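RagB/SusD domain protein (Flavobacterium johnsoniae, PDB 5J5U) binds chitin and is a SusD homologue, probably capturing chitin chains at the outer membrane of a chitin-degrading bacterium. Local coordinates at residues K283-V287 with V312-A318; R189-M194 with Q207-A211; I40-F45 with G59-V65. One frame throughout, in Å; residues are numbered along the deposited sequence.

Interaction 1. Residues K283-V287 with V312-A318; sequences KTGSV and VGGSNAA
Thr-284 and Asn-316 lean across one another at an oblique angle, OG1 of Thr-284 lying 3.5 Å from CG of Asn-316. With OG1 lodged between its own backbone N and carbonyl carbon (chi1 62°), Thr-284 turns its hydroxyl to the amide side, where a water joins OG1 to OD1 of Asn-316 and donates a hydrogen bond to OD1. Next to this pair the backbone does the gripping: the carbonyl O of Asn-316 takes two N-H groups, both from one face of its plane. That of Thr-284, 3.1 Å from Asn-316 O, is tilted 20° from the plane, whereas the straighter bond from Gly-285 N comes from above it. Both segments belong to the long, largely irregular excursion between the short antiparallel strands 280-281 and 320-321, and the contact ties the start of this excursion to its return, which makes a brief 3-10 turn around Asn-316. Lys-283 runs alongside that returning chain; a bend at chi3 (52°) lays CE 3.4 Å from the carbonyl O of Ala-317, while its ammonium forms salt bridges with Glu-296 and Glu-300. Farther along, the Val-287 methyl CG1 faces the methyl CB of Ala-317 at 4.4 Å, and CG1 of Val-312 rests 3.5 Å from the backbone O of Val-287. A second water, between the two backbones, lies within hydrogen-bonding distance of Ser-286 O (2.7 Å) and Gly-313 O (2.9 Å).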
loop_
_atom_site.group_PDB
_atom_site.type_symbol
_atom_site.label_atom_id
_atom_site.label_comp_id
_atom_site.label_asym_id
_atom_site.label_seq_id
_atom_site.Cartn_x
_atom_site.Cartn_y
_atom_site.Cartn_z
ATOM N N LYS A 283 4.234 -25.083 9.533
ATOM C CA LYS A 283 3.120 -26.028 9.644
ATOM C C LYS A 283 3.257 -26.864 10.924
ATOM O O LYS A 283 4.376 -27.159 11.361
ATOM C CB LYS A 283 3.074 -26.956 8.427
ATOM C CG LYS A 283 2.894 -26.261 7.095
ATOM C CD LYS A 283 3.389 -27.153 5.946
ATOM C CE LYS A 283 2.775 -28.550 5.986
ATOM N NZ LYS A 283 3.278 -29.355 4.841
ATOM N N THR A 284 2.134 -27.252 11.526
ATOM C CA THR A 284 2.186 -28.133 12.691
ATOM C C THR A 284 1.623 -29.497 12.335
ATOM O O THR A 284 1.960 -30.501 12.959
ATOM C CB THR A 284 1.407 -27.583 13.886
ATOM O OG1 THR A 284 0.021 -27.454 13.538
ATOM C CG2 THR A 284 1.970 -26.246 14.320
ATOM N N GLY A 285 0.780 -29.529 11.312
ATOM C CA GLY A 285 0.233 -30.771 10.821
ATOM C C GLY A 285 0.850 -31.167 9.492
ATOM O O GLY A 285 1.424 -30.343 8.786
ATOM N N SER A 286 0.705 -32.441 9.147
ATOM C CA SER A 286 1.147 -32.965 7.861
ATOM C C SER A 286 0.025 -32.929 6.852
ATOM O O SER A 286 -1.144 -33.062 7.218
ATOM C CB SER A 286 1.621 -34.409 8.005
ATOM O OG SER A 286 1.870 -35.002 6.734
ATOM N N VAL A 287 0.391 -32.813 5.576
ATOM C CA VAL A 287 -0.594 -32.860 4.506
ATOM C C VAL A 287 -1.357 -34.181 4.529
ATOM O O VAL A 287 -2.462 -34.275 3.999
ATOM C CB VAL A 287 0.058 -32.675 3.124
ATOM C CG1 VAL A 287 0.658 -31.286 2.982
ATOM C CG2 VAL A 287 1.121 -33.732 2.891
ATOM N N VAL A 312 -5.521 -29.560 1.949
ATOM C CA VAL A 312 -5.317 -30.999 2.136
ATOM C C VAL A 312 -4.462 -31.194 3.393
ATOM O O VAL A 312 -3.321 -30.736 3.457
ATOM C CB VAL A 312 -4.653 -31.678 0.911
ATOM C CG1 VAL A 312 -4.338 -33.154 1.210
ATOM C CG2 VAL A 312 -5.536 -31.545 -0.316
ATOM N N GLY A 313 -5.045 -31.825 4.406
ATOM C CA GLY A 313 -4.403 -31.908 5.704
ATOM C C GLY A 313 -5.029 -30.970 6.727
ATOM O O GLY A 313 -4.635 -30.969 7.888
ATOM N N GLY A 314 -5.990 -30.152 6.301
ATOM C CA GLY A 314 -6.624 -29.184 7.195
ATOM C C GLY A 314 -5.748 -27.966 7.395
ATOM O O GLY A 314 -4.629 -27.914 6.865
ATOM N N SER A 315 -6.213 -27.003 8.188
ATOM C CA SER A 315 -5.496 -25.736 8.300
ATOM C C SER A 315 -4.120 -25.866 8.967
ATOM O O SER A 315 -3.258 -25.007 8.772
ATOM C CB SER A 315 -6.335 -24.699 9.065
ATOM O OG SER A 315 -6.613 -25.124 10.385
ATOM N N ASN A 316 -3.906 -26.913 9.759
ATOM C CA ASN A 316 -2.587 -27.115 10.385
ATOM C C ASN A 316 -1.490 -27.384 9.362
ATOM O O ASN A 316 -0.303 -27.144 9.630
ATOM C CB ASN A 316 -2.630 -28.263 11.398
ATOM C CG ASN A 316 -3.337 -27.882 12.674
ATOM O OD1 ASN A 316 -3.388 -26.707 13.047
ATOM N ND2 ASN A 316 -3.920 -28.864 13.336
ATOM N N ALA A 317 -1.903 -27.886 8.198
ATOM C CA ALA A 317 -0.997 -28.232 7.113
ATOM C C ALA A 317 -0.659 -27.018 6.247
ATOM O O ALA A 317 -0.209 -27.162 5.108
ATOM C CB ALA A 317 -1.593 -29.349 6.258
ATOM N N ALA A 318 -0.920 -25.826 6.770
ATOM C CA ALA A 318 -0.484 -24.607 6.101
ATOM C C ALA A 318 0.203 -23.656 7.092
ATOM O O ALA A 318 -0.198 -23.551 8.250
ATOM C CB ALA A 318 -1.685 -23.908 5.393
HETATM O O HOH W 1 -0.831 -24.850 12.335
HETATM O O HOH W 2 -2.564 -32.353 9.374
#

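Interaction 2. Residues R189-M194 with Q207-A211; sequences RLRLAM and QAKAA
The guanidinium of Arg-189 has the methyl CB of Ala-210 over one face, 3.3 Å above the plane and displaced toward the rim, and OE1 of Gln-207 at its edge, somewhat tilted from the plane. These groups sit between helices 178-195 and 201-214, which form an antiparallel helical hairpin, consistent with the largely helical, TPR-related fold of the SusD family; the local axes approach to 8.2 Å with 162° between their directions. Arg-189 stretches out from CG to NE, with CG anti to the backbone N (chi1 179°), and meets the bent Gln-207 chain at about a right angle, although the guanidinium and amide planes are only 28° apart. NE donates to OE1 of Gln-207 at 2.9 Å, nearly along the C=O axis, and NH2 adds a weak bond to the same oxygen. The outer ends of both groups are held as well: Asp-155 forms a salt bridge with NH1 of Arg-189, and Glu-203 accepts from NE2 of Gln-207, which should restrict the rotation of both flat groups. Away from this polar edge the interface is made by small side chains. The methyl of Ala-211 packs on CB of Leu-190, and that of Ala-193 faces Ala-208, allowing the backbones to come near. Leu-190 and Met-194 also reach helix 337-349, and CD1 of Leu-190 ends 3.8 Å from CB of Ala-208.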
loop_
_atom_site.group_PDB
_atom_site.type_symbol
_atom_site.label_atom_id
_atom_site.label_comp_id
_atom_site.label_asym_id
_atom_site.label_seq_id
_atom_site.Cartn_x
_atom_site.Cartn_y
_atom_site.Cartn_z
ATOM N N ARG A 189 6.434 11.694 -3.780
ATOM C CA ARG A 189 6.522 12.244 -5.137
ATOM C C ARG A 189 7.015 11.196 -6.120
ATOM O O ARG A 189 6.459 11.046 -7.217
ATOM C CB ARG A 189 7.437 13.461 -5.158
ATOM C CG ARG A 189 7.623 14.091 -6.527
ATOM C CD ARG A 189 8.171 15.490 -6.333
ATOM N NE ARG A 189 8.310 16.240 -7.573
ATOM C CZ ARG A 189 8.693 17.509 -7.618
ATOM N NH1 ARG A 189 8.969 18.152 -6.490
ATOM N NH2 ARG A 189 8.783 18.141 -8.780
ATOM N N LEU A 190 8.036 10.448 -5.714
ATOM C CA LEU A 190 8.569 9.359 -6.547
ATOM C C LEU A 190 7.564 8.202 -6.758
ATOM O O LEU A 190 7.516 7.577 -7.826
ATOM C CB LEU A 190 9.869 8.825 -5.922
ATOM C CG LEU A 190 10.606 7.696 -6.627
ATOM C CD1 LEU A 190 11.069 8.124 -7.995
ATOM C CD2 LEU A 190 11.780 7.237 -5.775
ATOM N N ARG A 191 6.818 7.875 -5.705
ATOM C CA ARG A 191 5.784 6.851 -5.790
ATOM C C ARG A 191 4.733 7.256 -6.841
ATOM O O ARG A 191 4.319 6.457 -7.690
ATOM C CB ARG A 191 5.138 6.632 -4.410
ATOM C CG ARG A 191 3.881 5.784 -4.441
ATOM C CD ARG A 191 3.101 5.856 -3.142
ATOM N NE ARG A 191 3.682 5.006 -2.115
ATOM C CZ ARG A 191 3.106 4.763 -0.950
ATOM N NH1 ARG A 191 1.922 5.315 -0.681
ATOM N NH2 ARG A 191 3.702 3.958 -0.073
ATOM N N LEU A 192 4.305 8.511 -6.775
ATOM C CA LEU A 192 3.331 9.029 -7.740
ATOM C C LEU A 192 3.957 9.086 -9.150
ATOM O O LEU A 192 3.296 8.780 -10.149
ATOM C CB LEU A 192 2.817 10.396 -7.282
ATOM C CG LEU A 192 2.107 10.297 -5.924
ATOM C CD1 LEU A 192 1.930 11.628 -5.265
ATOM C CD2 LEU A 192 0.763 9.609 -6.043
ATOM N N ALA A 193 5.234 9.457 -9.229
ATOM C CA ALA A 193 5.898 9.534 -10.516
ATOM C C ALA A 193 5.923 8.188 -11.184
ATOM O O ALA A 193 5.587 8.069 -12.360
ATOM C CB ALA A 193 7.325 10.060 -10.371
ATOM N N MET A 194 6.316 7.157 -10.439
ATOM C CA MET A 194 6.358 5.825 -11.039
ATOM C C MET A 194 4.951 5.363 -11.385
ATOM O O MET A 194 4.751 4.673 -12.396
ATOM C CB MET A 194 7.060 4.825 -10.120
ATOM C CG MET A 194 8.567 5.125 -9.954
ATOM S SD MET A 194 9.518 5.380 -11.491
ATOM C CE MET A 194 9.379 7.114 -11.684
ATOM N N GLN A 207 9.219 13.986 -12.894
ATOM C CA GLN A 207 8.889 13.999 -11.477
ATOM C C GLN A 207 9.746 13.014 -10.647
ATOM O O GLN A 207 10.051 13.280 -9.475
ATOM C CB GLN A 207 7.408 13.696 -11.307
ATOM C CG GLN A 207 6.520 14.722 -11.952
ATOM C CD GLN A 207 6.552 16.047 -11.242
ATOM O OE1 GLN A 207 6.923 16.125 -10.071
ATOM N NE2 GLN A 207 6.162 17.104 -11.946
ATOM N N ALA A 208 10.110 11.879 -11.242
ATOM C CA ALA A 208 11.030 10.943 -10.598
ATOM C C ALA A 208 12.365 11.600 -10.345
ATOM O O ALA A 208 12.821 11.659 -9.209
ATOM C CB ALA A 208 11.235 9.743 -11.428
ATOM N N LYS A 209 12.990 12.062 -11.427
ATOM C CA LYS A 209 14.226 12.834 -11.341
ATOM C C LYS A 209 14.136 13.927 -10.273
ATOM O O LYS A 209 15.004 14.004 -9.394
ATOM C CB LYS A 209 14.570 13.458 -12.692
ATOM C CG LYS A 209 16.013 13.940 -12.773
ATOM C CD LYS A 209 16.336 14.528 -14.129
ATOM C CE LYS A 209 17.731 15.128 -14.147
ATOM N NZ LYS A 209 17.993 15.723 -15.479
ATOM N N ALA A 210 13.094 14.763 -10.339
ATOM C CA ALA A 210 12.913 15.830 -9.343
ATOM C C ALA A 210 12.879 15.293 -7.905
ATOM O O ALA A 210 13.515 15.859 -6.994
ATOM C CB ALA A 210 11.664 16.610 -9.629
ATOM N N ALA A 211 12.161 14.185 -7.712
ATOM C CA ALA A 211 12.044 13.572 -6.395
ATOM C C ALA A 211 13.415 13.118 -5.916
ATOM O O ALA A 211 13.830 13.391 -4.789
ATOM C CB ALA A 211 11.073 12.397 -6.436
#

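Interaction 3. Residues I40-F45 with G59-V65; sequences IYSGGF and GSKFKKV
Ile-40 meets Gly-59 through its backbone: the carbonyl O of Ile-40 receives a CA-H...O contact from Gly-59 CA at 3.2 Å, while the CG2 methyl lies near Gly-59 N. Next in sequence, Tyr-41 sends its ring past Gly-59, whose CA sits at the ring edge, and on to the chain beyond. Its hydroxyl works in both senses, donating to the carbonyl O of Lys-63 at 2.6 Å and accepting from the backbone N of Val-65 at 2.9 Å. The Lys-63 oxygen lies in the plane of the ring and is met on a lone pair, which should hold the phenol in a defined rotation. At Gly-44 the two helices pack backbone to backbone, its CA 4.2 Å from that of Gly-59. Two waters donate to the carbonyl O of Gly-44, one bridging to Ser-60 O and the other accepting from Ser-60 OG, which also bonds to Gly-305. Phe-45 closes the segment. With CG beside the backbone N (chi1 -68°), its ring returns toward Gly-59 O, 3.3 Å from CD1 and at the ring edge, and meets the Phe-62 ring obliquely, the planes at 72°. Phe-62 has positive phi where the chain leaves helix 53-60, and Val-65 is the N-cap of helix 66-90: a close glycine-to-glycine helix packing, then a short interhelical connection, in the mainly helical SusD-like fold.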
loop_
_atom_site.group_PDB
_atom_site.type_symbol
_atom_site.label_atom_id
_atom_site.label_comp_id
_atom_site.label_asym_id
_atom_site.label_seq_id
_atom_site.Cartn_x
_atom_site.Cartn_y
_atom_site.Cartn_z
ATOM N N ILE A 40 -9.061 -7.516 2.881
ATOM C CA ILE A 40 -9.941 -8.378 2.102
ATOM C C ILE A 40 -9.795 -8.160 0.603
ATOM O O ILE A 40 -9.433 -9.091 -0.117
ATOM C CB ILE A 40 -11.441 -8.190 2.501
ATOM C CG1 ILE A 40 -11.701 -8.765 3.887
ATOM C CG2 ILE A 40 -12.341 -8.866 1.474
ATOM C CD1 ILE A 40 -13.010 -8.297 4.521
ATOM N N TYR A 41 -10.084 -6.961 0.115
ATOM C CA TYR A 41 -10.088 -6.782 -1.343
ATOM C C TYR A 41 -8.675 -6.578 -1.927
ATOM O O TYR A 41 -8.255 -7.394 -2.757
ATOM C CB TYR A 41 -11.003 -5.634 -1.759
ATOM C CG TYR A 41 -12.451 -6.046 -1.973
ATOM C CD1 TYR A 41 -12.781 -7.319 -2.415
ATOM C CD2 TYR A 41 -13.489 -5.162 -1.707
ATOM C CE1 TYR A 41 -14.106 -7.692 -2.601
ATOM C CE2 TYR A 41 -14.818 -5.516 -1.900
ATOM C CZ TYR A 41 -15.124 -6.782 -2.336
ATOM O OH TYR A 41 -16.440 -7.129 -2.500
ATOM N N SER A 42 -7.925 -5.548 -1.514
ATOM C CA SER A 42 -6.565 -5.372 -2.106
ATOM C C SER A 42 -5.709 -6.604 -1.855
ATOM O O SER A 42 -5.107 -7.146 -2.785
ATOM C CB SER A 42 -5.835 -4.135 -1.554
ATOM O OG SER A 42 -6.422 -2.936 -2.013
ATOM N N GLY A 43 -5.707 -7.044 -0.591
ATOM C CA GLY A 43 -4.965 -8.204 -0.150
ATOM C C GLY A 43 -5.341 -9.502 -0.834
ATOM O O GLY A 43 -4.469 -10.332 -1.097
ATOM N N GLY A 44 -6.623 -9.704 -1.108
ATOM C CA GLY A 44 -7.018 -10.886 -1.844
ATOM C C GLY A 44 -6.742 -10.764 -3.343
ATOM O O GLY A 44 -6.340 -11.738 -3.985
ATOM N N PHE A 45 -6.958 -9.569 -3.902
ATOM C CA PHE A 45 -6.761 -9.327 -5.336
ATOM C C PHE A 45 -5.303 -9.620 -5.722
ATOM O O PHE A 45 -5.034 -10.242 -6.743
ATOM C CB PHE A 45 -7.088 -7.875 -5.743
ATOM C CG PHE A 45 -8.539 -7.488 -5.644
ATOM C CD1 PHE A 45 -9.533 -8.431 -5.419
ATOM C CD2 PHE A 45 -8.908 -6.155 -5.805
ATOM C CE1 PHE A 45 -10.865 -8.055 -5.334
ATOM C CE2 PHE A 45 -10.242 -5.759 -5.716
ATOM C CZ PHE A 45 -11.223 -6.714 -5.487
ATOM N N GLY A 59 -12.374 -11.365 -1.464
ATOM C CA GLY A 59 -11.180 -10.831 -2.103
ATOM C C GLY A 59 -10.453 -11.787 -3.061
ATOM O O GLY A 59 -10.023 -11.431 -4.141
ATOM N N SER A 60 -10.310 -13.027 -2.647
ATOM C CA SER A 60 -9.551 -13.982 -3.420
ATOM C C SER A 60 -10.338 -14.451 -4.664
ATOM O O SER A 60 -9.810 -14.457 -5.768
ATOM C CB SER A 60 -9.179 -15.157 -2.514
ATOM O OG SER A 60 -8.062 -15.833 -3.016
ATOM N N LYS A 61 -11.615 -14.792 -4.479
ATOM C CA LYS A 61 -12.438 -15.313 -5.579
ATOM C C LYS A 61 -13.196 -14.234 -6.385
ATOM O O LYS A 61 -13.722 -14.540 -7.448
ATOM C CB LYS A 61 -13.448 -16.325 -5.037
ATOM C CG LYS A 61 -12.820 -17.536 -4.411
ATOM C CD LYS A 61 -13.837 -18.654 -4.185
ATOM C CE LYS A 61 -14.912 -18.291 -3.197
ATOM N NZ LYS A 61 -15.793 -19.477 -2.866
ATOM N N PHE A 62 -13.230 -12.997 -5.877
ATOM C CA PHE A 62 -13.920 -11.843 -6.493
ATOM C C PHE A 62 -15.461 -11.889 -6.365
ATOM O O PHE A 62 -16.176 -12.251 -7.288
ATOM C CB PHE A 62 -13.524 -11.696 -7.969
ATOM C CG PHE A 62 -12.034 -11.836 -8.213
ATOM C CD1 PHE A 62 -11.111 -11.394 -7.256
ATOM C CD2 PHE A 62 -11.560 -12.416 -9.391
ATOM C CE1 PHE A 62 -9.761 -11.518 -7.464
ATOM C CE2 PHE A 62 -10.214 -12.549 -9.623
ATOM C CZ PHE A 62 -9.294 -12.108 -8.656
ATOM N N LYS A 63 -15.954 -11.516 -5.197
ATOM C CA LYS A 63 -17.379 -11.357 -4.978
ATOM C C LYS A 63 -17.649 -9.958 -4.398
ATOM O O LYS A 63 -16.898 -9.477 -3.550
ATOM C CB LYS A 63 -17.916 -12.444 -4.041
ATOM C CG LYS A 63 -17.843 -13.832 -4.602
ATOM C CD LYS A 63 -18.630 -14.811 -3.749
ATOM C CE LYS A 63 -18.452 -16.233 -4.257
ATOM N NZ LYS A 63 -19.232 -17.163 -3.424
ATOM N N LYS A 64 -18.703 -9.304 -4.878
ATOM C CA LYS A 64 -19.012 -7.935 -4.480
ATOM C C LYS A 64 -19.797 -7.853 -3.196
ATOM O O LYS A 64 -20.778 -8.570 -3.017
ATOM C CB LYS A 64 -19.817 -7.213 -5.566
ATOM C CG LYS A 64 -19.174 -7.202 -6.902
ATOM C CD LYS A 64 -19.578 -5.954 -7.659
ATOM C CE LYS A 64 -20.979 -6.051 -8.212
ATOM N NZ LYS A 64 -21.208 -5.027 -9.286
ATOM N N VAL A 65 -19.354 -6.962 -2.320
ATOM C CA VAL A 65 -20.122 -6.518 -1.149
ATOM C C VAL A 65 -19.953 -5.004 -1.147
ATOM O O VAL A 65 -18.810 -4.502 -1.034
ATOM C CB VAL A 65 -19.611 -7.116 0.193
ATOM C CG1 VAL A 65 -20.533 -6.720 1.345
ATOM C CG2 VAL A 65 -19.503 -8.638 0.117
HETATM O O HOH W 3 -7.266 -13.702 -6.088
HETATM O O HOH W 4 -5.826 -14.343 -2.818
#

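Interactions 3, 2 and 1 follow one another along the chain, each closing before the next opens, and none touches another. Interactions 2 and 3 both lie in the helical body, on opposite sides of the chain's centre; their own centres are 29 Å apart and their nearest atoms about 12 Å. Interaction 1 is more peripheral, about 30 Å from the chain's centre, in a loop excursion. It lies 24 Å from interaction 3 and 44 Å from interaction 2, centre to centre. Gly-305, which bonds to Ser-60 of interaction 3, belongs to the same excursion, linking that loop to the helical body. None of the three contacts includes a bound sugar.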